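Local coordinates for MlnE (Bacillus amyloliquefaciens subsp. plantarum, PDB 5D2E), which is a polyketide synthase of the macrolactin assembly line, here represented by its N-terminal B-type ketoreductase, which binds NADP and probably reduces beta-keto groups of the growing chain, at residues Thr140-Ala143 with Met144-Leu148; Cys244-Arg248 with His249-Arg253; Pro308-Arg311 with Glu312-Gln315; Phe484-Ser487 with Met488-Ser491. All coordinates share one frame; numbering follows the deposited sequence.

Contact 1 of 4, residues Thr140-Ala143 with Met144-Leu148; sequences TEDA and MRKQL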
loop_
_atom_site.group_PDB
_atom_site.type_symbol
_atom_site.label_atom_id
_atom_site.label_comp_id
_atom_site.label_asym_id
_atom_site.label_seq_id
_atom_site.Cartn_x
_atom_site.Cartn_y
_atom_site.Cartn_z
ATOM N N THR A 140 -4.174 -16.897 -0.605
ATOM C CA THR A 140 -4.236 -17.868 0.508
ATOM C C THR A 140 -3.362 -17.368 1.663
ATOM O O THR A 140 -2.341 -16.646 1.454
ATOM C CB THR A 140 -3.703 -19.251 0.134
ATOM O OG1 THR A 140 -2.323 -19.124 -0.228
ATOM C CG2 THR A 140 -4.447 -19.808 -1.038
ATOM N N GLU A 141 -3.700 -17.802 2.866
ATOM C CA GLU A 141 -2.952 -17.384 4.022
ATOM C C GLU A 141 -1.502 -17.755 3.885
ATOM O O GLU A 141 -0.628 -16.958 4.158
ATOM C CB GLU A 141 -3.509 -18.015 5.271
ATOM C CG GLU A 141 -2.796 -17.512 6.523
ATOM C CD GLU A 141 -3.381 -18.037 7.817
ATOM O OE1 GLU A 141 -4.403 -18.729 7.804
ATOM O OE2 GLU A 141 -2.797 -17.708 8.856
ATOM N N ASP A 142 -1.252 -18.992 3.518
ATOM C CA ASP A 142 0.112 -19.486 3.457
ATOM C C ASP A 142 0.959 -18.692 2.444
ATOM O O ASP A 142 2.089 -18.339 2.711
ATOM C CB ASP A 142 0.098 -20.961 3.048
ATOM C CG ASP A 142 1.469 -21.575 3.145
ATOM O OD1 ASP A 142 1.979 -21.650 4.273
ATOM O OD2 ASP A 142 2.067 -21.916 2.104
ATOM N N ALA A 143 0.402 -18.424 1.276
ATOM C CA ALA A 143 1.136 -17.726 0.244
ATOM C C ALA A 143 1.419 -16.303 0.716
ATOM O O ALA A 143 2.520 -15.810 0.521
ATOM C CB ALA A 143 0.350 -17.658 -1.045
ATOM N N MET A 144 0.407 -15.645 1.269
ATOM C CA MET A 144 0.598 -14.260 1.700
ATOM C C MET A 144 1.613 -14.161 2.818
ATOM O O MET A 144 2.473 -13.274 2.800
ATOM C CB MET A 144 -0.708 -13.630 2.041
ATOM C CG MET A 144 -1.586 -13.390 0.820
ATOM S SD MET A 144 -3.117 -12.532 1.372
ATOM C CE MET A 144 -3.977 -13.903 2.055
ATOM N N ARG A 145 1.568 -15.096 3.760
ATOM C CA ARG A 145 2.554 -15.107 4.833
ATOM C C ARG A 145 3.960 -15.246 4.285
ATOM O O ARG A 145 4.868 -14.522 4.733
ATOM C CB ARG A 145 2.265 -16.227 5.847
ATOM C CG ARG A 145 1.144 -15.903 6.803
ATOM C CD ARG A 145 1.044 -16.928 7.952
ATOM N NE ARG A 145 -0.132 -16.674 8.769
ATOM C CZ ARG A 145 -0.280 -15.626 9.596
ATOM N NH1 ARG A 145 0.651 -14.679 9.732
ATOM N NH2 ARG A 145 -1.404 -15.518 10.291
ATOM N N LYS A 146 4.166 -16.147 3.329
ATOM C CA LYS A 146 5.516 -16.330 2.744
ATOM C C LYS A 146 5.977 -15.094 2.025
ATOM O O LYS A 146 7.162 -14.708 2.179
ATOM C CB LYS A 146 5.576 -17.515 1.803
ATOM C CG LYS A 146 5.300 -18.790 2.568
ATOM C CD LYS A 146 5.536 -20.076 1.779
ATOM C CE LYS A 146 5.427 -21.251 2.778
ATOM N NZ LYS A 146 4.862 -22.505 2.205
ATOM N N GLN A 147 5.062 -14.451 1.268
ATOM C CA GLN A 147 5.462 -13.234 0.537
ATOM C C GLN A 147 5.859 -12.110 1.530
ATOM O O GLN A 147 6.857 -11.429 1.347
ATOM C CB GLN A 147 4.408 -12.760 -0.421
ATOM C CG GLN A 147 4.166 -13.709 -1.633
ATOM C CD GLN A 147 3.525 -12.969 -2.770
ATOM O OE1 GLN A 147 2.671 -12.080 -2.541
ATOM N NE2 GLN A 147 3.994 -13.216 -3.962
ATOM N N LEU A 148 5.097 -11.981 2.613
ATOM C CA LEU A 148 5.393 -10.939 3.611
ATOM C C LEU A 148 6.726 -11.237 4.278
ATOM O O LEU A 148 7.566 -10.320 4.478
ATOM C CB LEU A 148 4.272 -10.851 4.619
ATOM C CG LEU A 148 2.957 -10.259 4.087
ATOM C CD1 LEU A 148 1.812 -10.663 5.017
ATOM C CD2 LEU A 148 3.088 -8.744 4.015
#

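Contact 2 of 4, residues Cys244-Arg248 with His249-Arg253; sequences CYEPR and HYYKR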
loop_
_atom_site.group_PDB
_atom_site.type_symbol
_atom_site.label_atom_id
_atom_site.label_comp_id
_atom_site.label_asym_id
_atom_site.label_seq_id
_atom_site.Cartn_x
_atom_site.Cartn_y
_atom_site.Cartn_z
ATOM N N CYS A 244 9.563 0.126 -12.787
ATOM C CA CYS A 244 9.201 -1.191 -13.273
ATOM C C CYS A 244 9.995 -1.445 -14.544
ATOM O O CYS A 244 9.913 -0.645 -15.507
ATOM C CB CYS A 244 7.726 -1.271 -13.547
ATOM S SG CYS A 244 7.240 -2.879 -14.277
ATOM N N TYR A 245 10.787 -2.519 -14.523
ATOM C CA TYR A 245 11.643 -2.910 -15.631
ATOM C C TYR A 245 11.084 -4.074 -16.374
ATOM O O TYR A 245 10.658 -5.059 -15.782
ATOM C CB TYR A 245 13.023 -3.322 -15.103
ATOM C CG TYR A 245 13.834 -2.178 -14.564
ATOM C CD1 TYR A 245 14.622 -1.385 -15.385
ATOM C CD2 TYR A 245 13.798 -1.873 -13.207
ATOM C CE1 TYR A 245 15.333 -0.298 -14.872
ATOM C CE2 TYR A 245 14.521 -0.797 -12.685
ATOM C CZ TYR A 245 15.275 -0.032 -13.522
ATOM O OH TYR A 245 15.969 0.969 -12.971
ATOM N N GLU A 246 10.996 -3.927 -17.690
ATOM C CA GLU A 246 10.861 -5.089 -18.563
ATOM C C GLU A 246 12.252 -5.264 -19.138
ATOM O O GLU A 246 13.075 -4.360 -19.037
ATOM C CB GLU A 246 9.836 -4.795 -19.675
ATOM C CG GLU A 246 8.416 -4.689 -19.157
ATOM C CD GLU A 246 7.401 -4.197 -20.158
ATOM O OE1 GLU A 246 7.750 -4.132 -21.333
ATOM O OE2 GLU A 246 6.268 -3.936 -19.734
ATOM N N PRO A 247 12.493 -6.362 -19.860
ATOM C CA PRO A 247 13.841 -6.506 -20.422
ATOM C C PRO A 247 14.282 -5.433 -21.411
ATOM O O PRO A 247 15.438 -5.029 -21.379
ATOM C CB PRO A 247 13.784 -7.886 -21.051
ATOM C CG PRO A 247 12.750 -8.606 -20.215
ATOM C CD PRO A 247 11.681 -7.574 -20.046
ATOM N N ARG A 248 13.358 -4.851 -22.172
ATOM C CA ARG A 248 13.731 -3.795 -23.168
ATOM C C ARG A 248 13.259 -2.341 -22.891
ATOM O O ARG A 248 13.628 -1.412 -23.573
ATOM C CB ARG A 248 13.236 -4.254 -24.547
ATOM C CG ARG A 248 13.966 -5.499 -25.028
ATOM C CD ARG A 248 13.725 -5.764 -26.514
ATOM N NE ARG A 248 14.795 -6.671 -26.896
ATOM C CZ ARG A 248 15.904 -6.355 -27.582
ATOM N NH1 ARG A 248 16.114 -5.149 -28.102
ATOM N NH2 ARG A 248 16.790 -7.305 -27.794
ATOM N N HIS A 249 12.431 -2.179 -21.877
ATOM C CA HIS A 249 11.768 -0.913 -21.552
ATOM C C HIS A 249 11.596 -0.817 -20.035
ATOM O O HIS A 249 11.516 -1.818 -19.369
ATOM C CB HIS A 249 10.393 -0.854 -22.168
ATOM C CG HIS A 249 10.394 -0.869 -23.665
ATOM N ND1 HIS A 249 10.290 -2.035 -24.399
ATOM C CD2 HIS A 249 10.554 0.136 -24.560
ATOM C CE1 HIS A 249 10.342 -1.728 -25.690
ATOM N NE2 HIS A 249 10.492 -0.420 -25.804
ATOM N N TYR A 250 11.535 0.403 -19.516
ATOM C CA TYR A 250 11.206 0.599 -18.144
ATOM C C TYR A 250 10.270 1.787 -17.992
ATOM O O TYR A 250 10.175 2.667 -18.872
ATOM C CB TYR A 250 12.447 0.729 -17.272
ATOM C CG TYR A 250 13.311 1.967 -17.496
ATOM C CD1 TYR A 250 14.327 1.959 -18.440
ATOM C CD2 TYR A 250 13.065 3.138 -16.793
ATOM C CE1 TYR A 250 15.105 3.086 -18.644
ATOM C CE2 TYR A 250 13.820 4.279 -17.001
ATOM C CZ TYR A 250 14.850 4.226 -17.930
ATOM O OH TYR A 250 15.613 5.333 -18.134
ATOM N N TYR A 251 9.576 1.813 -16.871
ATOM C CA TYR A 251 8.656 2.904 -16.622
ATOM C C TYR A 251 8.591 3.323 -15.153
ATOM O O TYR A 251 8.794 2.509 -14.215
ATOM C CB TYR A 251 7.280 2.649 -17.273
ATOM C CG TYR A 251 6.860 1.230 -17.390
ATOM C CD1 TYR A 251 7.288 0.409 -18.425
ATOM C CD2 TYR A 251 5.995 0.678 -16.434
ATOM C CE1 TYR A 251 6.929 -0.951 -18.486
ATOM C CE2 TYR A 251 5.594 -0.703 -16.473
ATOM C CZ TYR A 251 6.068 -1.522 -17.497
ATOM O OH TYR A 251 5.634 -2.856 -17.458
ATOM N N LYS A 252 8.377 4.626 -14.989
ATOM C CA LYS A 252 8.260 5.252 -13.724
ATOM C C LYS A 252 6.930 5.997 -13.640
ATOM O O LYS A 252 6.343 6.343 -14.656
ATOM C CB LYS A 252 9.369 6.281 -13.610
ATOM C CG LYS A 252 10.755 5.714 -13.395
ATOM C CD LYS A 252 11.628 6.825 -12.835
ATOM C CE LYS A 252 12.875 6.289 -12.187
ATOM N NZ LYS A 252 13.641 5.570 -13.239
ATOM N N ARG A 253 6.505 6.270 -12.420
ATOM C CA ARG A 253 5.196 6.827 -12.205
ATOM C C ARG A 253 5.221 7.985 -11.209
ATOM O O ARG A 253 6.028 7.986 -10.275
ATOM C CB ARG A 253 4.191 5.796 -11.740
ATOM C CG ARG A 253 4.424 5.345 -10.323
ATOM C CD ARG A 253 3.374 4.401 -9.811
ATOM N NE ARG A 253 3.910 3.551 -8.756
ATOM C CZ ARG A 253 3.398 2.373 -8.411
ATOM N NH1 ARG A 253 2.297 1.897 -9.001
ATOM N NH2 ARG A 253 4.005 1.652 -7.487
HETATM O O HOH W 1 15.745 3.758 -12.811
HETATM O O HOH W 2 9.966 -4.460 -23.027
#

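Contact 3 of 4, residues Pro308-Arg311 with Glu312-Gln315; sequences PASR and ETAQ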
loop_
_atom_site.group_PDB
_atom_site.type_symbol
_atom_site.label_atom_id
_atom_site.label_comp_id
_atom_site.label_asym_id
_atom_site.label_seq_id
_atom_site.Cartn_x
_atom_site.Cartn_y
_atom_site.Cartn_z
ATOM N N PRO A 308 -17.500 -5.590 20.576
ATOM C CA PRO A 308 -18.935 -5.914 20.837
ATOM C C PRO A 308 -19.849 -4.736 20.717
ATOM O O PRO A 308 -19.440 -3.521 20.800
ATOM C CB PRO A 308 -18.938 -6.409 22.302
ATOM C CG PRO A 308 -17.531 -6.723 22.606
ATOM C CD PRO A 308 -16.666 -5.788 21.769
ATOM N N ALA A 309 -21.136 -5.028 20.572
ATOM C CA ALA A 309 -22.126 -3.950 20.557
ATOM C C ALA A 309 -22.114 -3.143 21.855
ATOM O O ALA A 309 -21.752 -3.640 22.912
ATOM C CB ALA A 309 -23.503 -4.516 20.282
ATOM N N SER A 310 -22.380 -1.864 21.750
ATOM C CA SER A 310 -22.342 -1.018 22.902
ATOM C C SER A 310 -23.534 -0.049 22.791
ATOM O O SER A 310 -24.296 -0.062 21.834
ATOM C CB SER A 310 -21.082 -0.204 22.857
ATOM O OG SER A 310 -21.141 0.770 21.834
ATOM N N ARG A 311 -23.656 0.842 23.729
ATOM C CA ARG A 311 -24.699 1.839 23.633
ATOM C C ARG A 311 -24.467 2.776 22.447
ATOM O O ARG A 311 -25.392 3.164 21.762
ATOM C CB ARG A 311 -24.788 2.611 24.947
ATOM C CG ARG A 311 -25.720 3.776 24.855
ATOM C CD ARG A 311 -25.812 4.472 26.208
ATOM N NE ARG A 311 -26.189 3.559 27.267
ATOM C CZ ARG A 311 -27.437 3.349 27.642
ATOM N NH1 ARG A 311 -28.480 3.954 26.997
ATOM N NH2 ARG A 311 -27.673 2.508 28.603
ATOM N N GLU A 312 -23.218 3.135 22.196
ATOM C CA GLU A 312 -22.920 3.964 21.065
ATOM C C GLU A 312 -23.188 3.262 19.716
ATOM O O GLU A 312 -23.707 3.873 18.783
ATOM C CB GLU A 312 -21.483 4.404 21.105
ATOM C CG GLU A 312 -21.301 5.665 20.281
ATOM C CD GLU A 312 -19.925 6.275 20.430
ATOM O OE1 GLU A 312 -19.400 6.224 21.554
ATOM O OE2 GLU A 312 -19.361 6.788 19.425
ATOM N N THR A 313 -22.856 1.994 19.586
ATOM C CA THR A 313 -23.229 1.327 18.343
ATOM C C THR A 313 -24.750 1.331 18.162
ATOM O O THR A 313 -25.218 1.526 17.058
ATOM C CB THR A 313 -22.684 -0.086 18.182
ATOM O OG1 THR A 313 -23.242 -0.951 19.142
ATOM C CG2 THR A 313 -21.165 -0.109 18.308
ATOM N N ALA A 314 -25.508 1.179 19.243
ATOM C CA ALA A 314 -26.993 1.202 19.145
ATOM C C ALA A 314 -27.518 2.547 18.697
ATOM O O ALA A 314 -28.464 2.631 17.888
ATOM C CB ALA A 314 -27.626 0.776 20.492
ATOM N N GLN A 315 -26.950 3.601 19.245
ATOM C CA GLN A 315 -27.286 4.930 18.877
ATOM C C GLN A 315 -27.036 5.159 17.372
ATOM O O GLN A 315 -27.831 5.805 16.690
ATOM C CB GLN A 315 -26.450 5.916 19.666
ATOM C CG GLN A 315 -26.919 6.010 21.116
ATOM C CD GLN A 315 -26.000 6.812 22.052
ATOM O OE1 GLN A 315 -24.938 7.292 21.646
ATOM N NE2 GLN A 315 -26.411 6.927 23.347
HETATM O O HOH W 3 -28.383 5.318 24.174
#

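Contact 4 of 4, residues Phe484-Ser487 with Met488-Ser491; sequences FQDS and MSRS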
loop_
_atom_site.group_PDB
_atom_site.type_symbol
_atom_site.label_atom_id
_atom_site.label_comp_id
_atom_site.label_asym_id
_atom_site.label_seq_id
_atom_site.Cartn_x
_atom_site.Cartn_y
_atom_site.Cartn_z
ATOM N N PHE A 484 -15.221 11.580 -2.899
ATOM C CA PHE A 484 -15.655 10.218 -3.070
ATOM C C PHE A 484 -16.644 10.126 -4.196
ATOM O O PHE A 484 -16.501 9.313 -5.108
ATOM C CB PHE A 484 -16.306 9.737 -1.815
ATOM C CG PHE A 484 -17.049 8.452 -1.976
ATOM C CD1 PHE A 484 -16.378 7.257 -1.965
ATOM C CD2 PHE A 484 -18.442 8.444 -2.161
ATOM C CE1 PHE A 484 -17.033 6.092 -2.114
ATOM C CE2 PHE A 484 -19.099 7.252 -2.310
ATOM C CZ PHE A 484 -18.382 6.073 -2.307
ATOM N N GLN A 485 -17.652 10.990 -4.138
ATOM C CA GLN A 485 -18.643 11.095 -5.209
ATOM C C GLN A 485 -18.002 11.306 -6.562
ATOM O O GLN A 485 -18.331 10.599 -7.524
ATOM C CB GLN A 485 -19.630 12.250 -4.848
ATOM C CG GLN A 485 -20.934 12.271 -5.571
ATOM C CD GLN A 485 -21.763 11.007 -5.400
ATOM O OE1 GLN A 485 -21.995 10.491 -4.290
ATOM N NE2 GLN A 485 -22.264 10.523 -6.521
ATOM N N ASP A 486 -17.047 12.220 -6.672
ATOM C CA ASP A 486 -16.382 12.438 -7.938
ATOM C C ASP A 486 -15.559 11.188 -8.376
ATOM O O ASP A 486 -15.583 10.765 -9.527
ATOM C CB ASP A 486 -15.389 13.569 -7.827
ATOM C CG ASP A 486 -14.860 14.043 -9.181
ATOM O OD1 ASP A 486 -15.243 13.493 -10.253
ATOM O OD2 ASP A 486 -14.035 14.990 -9.173
ATOM N N SER A 487 -14.813 10.655 -7.419
ATOM C CA SER A 487 -13.928 9.494 -7.650
ATOM C C SER A 487 -14.711 8.340 -8.223
ATOM O O SER A 487 -14.275 7.702 -9.152
ATOM C CB SER A 487 -13.290 9.083 -6.351
ATOM O OG SER A 487 -12.362 10.076 -5.997
ATOM N N MET A 488 -15.905 8.115 -7.701
ATOM C CA MET A 488 -16.711 6.989 -8.107
ATOM C C MET A 488 -17.230 7.083 -9.556
ATOM O O MET A 488 -17.605 6.077 -10.113
ATOM C CB MET A 488 -17.877 6.802 -7.141
ATOM C CG MET A 488 -17.505 6.336 -5.754
ATOM S SD MET A 488 -16.701 4.688 -5.723
ATOM C CE MET A 488 -18.091 3.640 -6.104
ATOM N N SER A 489 -17.216 8.276 -10.144
ATOM C CA SER A 489 -17.753 8.499 -11.478
ATOM C C SER A 489 -16.596 8.483 -12.488
ATOM O O SER A 489 -16.802 8.607 -13.692
ATOM C CB SER A 489 -18.496 9.859 -11.510
ATOM O OG SER A 489 -17.532 10.925 -11.657
ATOM N N ARG A 490 -15.371 8.296 -12.025
ATOM C CA ARG A 490 -14.246 8.304 -12.936
ATOM C C ARG A 490 -13.855 6.891 -13.282
ATOM O O ARG A 490 -14.516 5.952 -12.837
ATOM C CB ARG A 490 -13.111 9.064 -12.337
ATOM C CG ARG A 490 -13.425 10.545 -12.299
ATOM C CD ARG A 490 -12.304 11.326 -11.677
ATOM N NE ARG A 490 -12.414 12.668 -12.241
ATOM C CZ ARG A 490 -11.778 13.090 -13.333
ATOM N NH1 ARG A 490 -10.854 12.332 -13.962
ATOM N NH2 ARG A 490 -12.015 14.310 -13.737
ATOM N N SER A 491 -12.854 6.727 -14.130
ATOM C CA SER A 491 -12.442 5.378 -14.544
ATOM C C SER A 491 -11.160 4.883 -13.852
ATOM O O SER A 491 -10.873 3.717 -13.940
ATOM C CB SER A 491 -12.272 5.283 -16.070
ATOM O OG SER A 491 -11.221 6.124 -16.448
#

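Contact 1 of 4, residues Thr140-Ala143 with Met144-Leu148
E141 and R145 lie side by side and point the same way off the first turn of helix 141-164. The guanidinium turns its NE edge to the acid. OE2 of E141 takes both bonds, from NE of R145 at 2.9 Å and from NH2 of R145 at 3.0 Å. The NE bond uses the anti lone pair of OE2, and the oxygen sits in the guanidinium plane. The two flat groups are not coplanar; their planes differ by 52°. CG of E141 stands anti to its own N (chi1 -176°), and the extended chain carries the carboxylate out alongside R145.

One residue on, D142 and K146 cross at a slant. NZ of K146 meets OD2 of D142 at 2.9 Å, on the syn lone pair.

M144 faces inward instead. Its chain bends at chi3 (-78°), which returns CE to 3.2 Å from O of T140. Around it pack F386, V389 and W390 of helix 386-394, and I187 of helix 186-201. The amide of Q147 is held by Q185.

T140 closes the start of the helix. Its OG1 accepts from N of A143 at 3.2 Å, while its O accepts from N of M144 at 2.9 Å. The acids E141 and D142 lie at the N-terminal end, where their negative charge probably interacts favourably with the positive end of the helix dipole. This is a threonine N-cap followed by two i to i+4 salt bridges, on the helix that links strands 127-133 and 171-180 in a beta-alpha-beta unit of the Rossmann-like first subdomain.

Contact 2 of 4, residues Cys244-Arg248 with His249-Arg253
A chi1 of 176° sets SG of C244 trans to its amide N, and the Y251 ring, at an unusual chi1 of 31°, swings back to meet it. Both belong to the beta hairpin of strands 242-245 and 249-257. SG lies 3.5 Å from CE2 of Y251, and the sulfur approaches the ring obliquely. O of C244 sits over the same ring.

The hydroxyl of Y251 reaches past the strand end to the turn. It donates to OE2 of E246 at 2.6 Å, a short bond. The carboxylate is met on its anti side, and its plane is nearly perpendicular to the ring, at 85°. Tyrosine and glutamate thus tie one strand to the loop.

Y245 and Y250 occupy the other face of the hairpin as a non-hydrogen-bonded pair. They run side by side, with CD1 of Y245 3.6 Å from CB of Y250 and the rings oblique to each other. F231 of helix 222-233 meets the Y250 ring, which also stacks on H45 of strand 35-46. The hydroxyl of Y245 bonds to E232.

C244 and Y251 form the hydrogen-bonded pair. N of C244 donates to O of Y251, and N of Y251 donates to O of C244 at 2.8 Å. Nearer the turn, N of E246 reaches O of H249 at 2.7 Å. The hairpin edges are bordered by strands 205-214 and 35-46. At the turn, one water links the acid to the imidazole, 2.8 Å from OE1 of E246 and 2.8 Å from ND1 of H249.

Contact 3 of 4, residues Pro308-Arg311 with Glu312-Gln315
S310 and T313 form a capping box at the start of helix 311-321. Two reciprocal bonds make it. OG of S310 accepts from N of T313 at 3.1 Å, nearly straight. In return, OG1 of T313 accepts from N of S310 at 2.9 Å, also straight at 171°. Both hydroxyls sit between backbone N and carbonyl carbon (chi1 71° in S310), which turns each toward the other residue's amide. The box thus gives one early helix N-H a side-chain acceptor and ties the preceding loop to the first turn. The cap belongs to the ketoreductase domain, in the loop after strand 300-304. Its neighbour S307 binds NADP, and the T313 side chain is about 8 Å from the cofactor at the nearest atoms.

Backbone bonds continue the helix behind the box. N of A314 donates to O of S310, and N of Q315 donates to O of R311.

Van der Waals contact between carbons and the two hydroxyl oxygens is slight. CB of A309 lies 3.8 Å from OG1 of T313, and CG2 of T313 lies 3.6 Å from OG of S310.

R311 and Q315 meet across one turn on this exposed surface. CG of R311 lies 3.6 Å from NE2 of Q315, with guanidinium and amide planes turned 63° apart. One water joins their ends, accepting from NE2 of Q315 at 2.7 Å and from NH1 of R311 at 3.1 Å.

Contact 4 of 4, residues Phe484-Ser487 with Met488-Ser491
D486 O takes two bonds from S489. OG of S489 donates to it at 2.9 Å and N of S489 at 3.0 Å. The amide comes from well above the carbonyl plane, while the hydroxyl lies closer to it. With chi1 at 80°, OG of S489 folds back toward the helix. Next, N of R490 donates to O of S487 at 3.1 Å, again from above the carbonyl plane. N of M488 donates to O of F484 at 2.9 Å, i to i+4, whereas the S489 and R490 amides bond i to i+3.

The charged pair is looser. OD1 of D486 lies 3.6 Å from NE of R490, at the edge of the guanidinium and in its plane. Carboxylate and guanidinium planes are 70° apart. NH2 of R490 is held by O of K259.

Packing follows on the buried side. CG of M488 lies over one face of the F484 ring, 3.7 Å from its centroid and 18° off the normal, a CH-pi contact. The methionine bends at chi2, which brings its SD obliquely to the ring, 4.5 Å from the centroid, a Met-aromatic contact.

F289 meets the F484 ring edge-to-face. Helix 477-488 lies against strand 443-453, where F484 touches I447 and W449 and M488 touches L445. M488 also reaches F402 and V404 of strand 402-408, while D486, S487 and R490 pack on L37 of strand 35-46, before the chain enters strand 494-499.

The four contacts follow one another along the chain without overlap. Contacts 1 and 2 belong to the first Rossmann-like half, and contact 3 lies in the NADP-binding ketoreductase half. Contact 4, the last, packs against strand 443-453 of that half. Contacts 1 and 3 cap helix starts, contact 4 runs from helix 477-488 into the following loop, and contact 2 is a hairpin. Centres lie 27 to 51 Å apart, contacts 2 and 3 being farthest. None touch. Strand 35-46 links two of them: it pairs with strand 249-257 of contact 2 and with strand 494-499, which follows contact 4. The N-terminal strand thus helps join the two halves, with the cofactor closer to contact 3.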